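Local coordinates for ABC transporter substrate-binding protein (Rhizobium radiobacter, PDB 6TFX), which binds the mannityl-opine mannopinic acid as the solute-binding protein of an ABC transporter, consistent with a role in opine import, at residues V335-P340 and V365-W370. Sequence-based numbering, arbitrary orientation.
Sequences VASQLP and VEHAAW. With N72 ((2~{R})-2-[[(3~{R},4~{R},5~{S})-3,4,5,6-tetrakis(oxidanyl)-2-oxidanylidene-hexyl]amino]pentanedioic acid), chain C.
Ser337 OG lies 2.7 Å from His367 ND1 in a hydrogen bond whose proton either atom may carry. The same oxygen accepts a nearly straight bond (168°) from Leu339 N, closing an ST turn. Chi1 of 171° puts OG anti to its own backbone N, where it can meet both Leu339 N and the imidazole. His367 NE2 donates to carboxylate oxygen OXT of the bound opine ligand N72 at 2.8 Å. Ser337 is thus a second-shell residue, and the ring, held at both nitrogens, has its rotation set from both ends. Leu339, which lines the ligand pocket with His367, lays CB and CD2 over one imidazole face. Ser337 CB rides over the six-membered ring of Trp370, 3.8 Å from its centroid, a CH-pi contact. Trp370 NE1 donates to Val335 O at 3.0 Å through a bent bond (139°), the oxygen near the indole plane and the N-H arriving from above the carbonyl plane. Val335 CG1 packs on Val365 CG2 (3.6 Å) and Trp370 CD1. Parallel strand pairing supplies two backbone bonds, Val365 N to Ala336 O and Gln338 N to Val365 O. Just after the strand, Glu366 N-caps helix 367-374: OE1 accepts from Ala369 N, OE2 from Ala368 N. Strands 330-337 and 358-365, joined through helix 340-353 in a beta-alpha-beta crossover, end here. Leu342 touches Ser337 and His367, Met373 touches both valines, and His371, edge-to-face with His367, is also hydrogen-bonded to the ligand.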
loop_
_atom_site.group_PDB
_atom_site.type_symbol
_atom_site.label_atom_id
_atom_site.label_comp_id
_atom_site.label_asym_id
_atom_site.label_seq_id
_atom_site.Cartn_x
_atom_site.Cartn_y
_atom_site.Cartn_z
ATOM N N VAL A 335 -17.988 7.094 6.282
ATOM C CA VAL A 335 -17.763 5.712 6.654
ATOM C C VAL A 335 -16.257 5.681 6.975
ATOM O O VAL A 335 -15.428 6.056 6.134
ATOM C CB VAL A 335 -18.138 4.735 5.513
ATOM C CG1 VAL A 335 -18.020 3.301 5.996
ATOM C CG2 VAL A 335 -19.555 5.005 4.998
ATOM N N ALA A 336 -15.921 5.283 8.198
ATOM C CA ALA A 336 -14.547 5.357 8.685
ATOM C C ALA A 336 -13.988 4.009 9.087
ATOM O O ALA A 336 -14.642 3.259 9.810
ATOM C CB ALA A 336 -14.476 6.325 9.863
ATOM N N SER A 337 -12.762 3.709 8.663
ATOM C CA SER A 337 -12.143 2.444 9.052
ATOM C C SER A 337 -11.872 2.346 10.570
ATOM O O SER A 337 -11.485 3.336 11.204
ATOM C CB SER A 337 -10.813 2.272 8.330
ATOM O OG SER A 337 -10.121 1.149 8.849
ATOM N N GLN A 338 -12.008 1.114 11.108
ATOM C CA GLN A 338 -11.685 0.776 12.491
ATOM C C GLN A 338 -10.211 0.344 12.652
ATOM O O GLN A 338 -9.810 -0.046 13.758
ATOM C CB GLN A 338 -12.647 -0.263 13.075
ATOM C CG GLN A 338 -13.990 0.365 13.423
ATOM C CD GLN A 338 -14.941 -0.643 13.993
ATOM O OE1 GLN A 338 -15.216 -1.670 13.381
ATOM N NE2 GLN A 338 -15.458 -0.372 15.186
ATOM N N LEU A 339 -9.388 0.449 11.576
ATOM C CA LEU A 339 -7.930 0.248 11.728
ATOM C C LEU A 339 -7.538 1.340 12.739
ATOM O O LEU A 339 -7.905 2.497 12.537
ATOM C CB LEU A 339 -7.213 0.478 10.385
ATOM C CG LEU A 339 -5.687 0.344 10.411
ATOM C CD1 LEU A 339 -5.262 -1.089 10.683
ATOM C CD2 LEU A 339 -5.097 0.821 9.085
ATOM N N PRO A 340 -6.892 1.016 13.883
ATOM C CA PRO A 340 -6.750 2.042 14.939
ATOM C C PRO A 340 -6.080 3.350 14.548
ATOM O O PRO A 340 -6.504 4.411 15.045
ATOM C CB PRO A 340 -5.989 1.325 16.055
ATOM C CG PRO A 340 -6.329 -0.128 15.852
ATOM C CD PRO A 340 -6.439 -0.314 14.356
ATOM N N VAL A 365 -16.424 1.130 10.608
ATOM C CA VAL A 365 -16.577 -0.144 9.910
ATOM C C VAL A 365 -15.231 -0.898 9.964
ATOM O O VAL A 365 -14.169 -0.264 9.791
ATOM C CB VAL A 365 -17.067 0.081 8.437
ATOM C CG1 VAL A 365 -17.069 -1.218 7.649
ATOM C CG2 VAL A 365 -18.473 0.687 8.398
ATOM N N GLU A 366 -15.261 -2.245 10.181
ATOM C CA GLU A 366 -14.056 -3.062 10.175
ATOM C C GLU A 366 -13.272 -2.746 8.887
ATOM O O GLU A 366 -13.881 -2.577 7.810
ATOM C CB GLU A 366 -14.397 -4.559 10.255
ATOM C CG GLU A 366 -13.173 -5.462 10.284
ATOM C CD GLU A 366 -12.663 -5.850 8.908
ATOM O OE1 GLU A 366 -13.502 -6.035 7.996
ATOM O OE2 GLU A 366 -11.425 -5.974 8.742
ATOM N N HIS A 367 -11.947 -2.658 9.012
ATOM C CA HIS A 367 -11.070 -2.180 7.928
ATOM C C HIS A 367 -11.318 -2.833 6.550
ATOM O O HIS A 367 -11.464 -2.110 5.550
ATOM C CB HIS A 367 -9.600 -2.335 8.353
ATOM C CG HIS A 367 -8.597 -1.692 7.440
ATOM N ND1 HIS A 367 -8.623 -0.327 7.185
ATOM C CD2 HIS A 367 -7.518 -2.230 6.812
ATOM C CE1 HIS A 367 -7.582 -0.081 6.403
ATOM N NE2 HIS A 367 -6.911 -1.201 6.115
ATOM N N ALA A 368 -11.304 -4.183 6.470
ATOM C CA ALA A 368 -11.478 -4.826 5.157
ATOM C C ALA A 368 -12.872 -4.564 4.572
ATOM O O ALA A 368 -12.994 -4.323 3.355
ATOM C CB ALA A 368 -11.218 -6.313 5.265
ATOM N N ALA A 369 -13.912 -4.562 5.436
ATOM C CA ALA A 369 -15.285 -4.261 4.999
ATOM C C ALA A 369 -15.369 -2.809 4.513
ATOM O O ALA A 369 -16.096 -2.511 3.558
ATOM C CB ALA A 369 -16.258 -4.465 6.153
ATOM N N TRP A 370 -14.662 -1.887 5.221
ATOM C CA TRP A 370 -14.628 -0.470 4.857
ATOM C C TRP A 370 -13.999 -0.328 3.447
ATOM O O TRP A 370 -14.551 0.393 2.618
ATOM C CB TRP A 370 -13.816 0.290 5.900
ATOM C CG TRP A 370 -13.465 1.698 5.520
ATOM C CD1 TRP A 370 -14.269 2.804 5.587
ATOM C CD2 TRP A 370 -12.199 2.143 5.031
ATOM N NE1 TRP A 370 -13.566 3.923 5.193
ATOM C CE2 TRP A 370 -12.285 3.548 4.859
ATOM C CE3 TRP A 370 -10.982 1.493 4.753
ATOM C CZ2 TRP A 370 -11.200 4.317 4.399
ATOM C CZ3 TRP A 370 -9.894 2.253 4.357
ATOM C CH2 TRP A 370 -10.016 3.647 4.146
HETATM O OAB N72 C . -2.683 6.918 10.974
HETATM C CAF N72 C . -2.823 6.632 9.569
HETATM C CAG N72 C . -3.099 5.143 9.172
HETATM O OAC N72 C . -2.834 4.240 10.196
HETATM C CAH N72 C . -2.594 4.845 7.758
HETATM O OAM N72 C . -1.724 5.686 7.104
HETATM C CAI N72 C . -1.941 3.634 7.123
HETATM O OAD N72 C . -1.161 2.934 8.068
HETATM C CAJ N72 C . -2.905 2.845 6.271
HETATM O OAE N72 C . -3.902 3.445 5.794
HETATM C CAK N72 C . -2.690 1.321 6.051
HETATM N N N72 C . -2.322 1.038 4.684
HETATM C CA N72 C . -3.153 0.288 3.821
HETATM C C N72 C . -4.574 0.027 4.236
HETATM O O N72 C . -5.685 0.657 4.023
HETATM C CB N72 C . -2.952 0.755 2.376
HETATM C CG N72 C . -4.057 0.516 1.346
HETATM C CD N72 C . -3.532 0.376 -0.085
HETATM O OE1 N72 C . -2.375 -0.095 -0.331
HETATM O OE2 N72 C . -4.278 0.723 -1.027
HETATM O OXT N72 C . -4.477 -1.058 4.839
#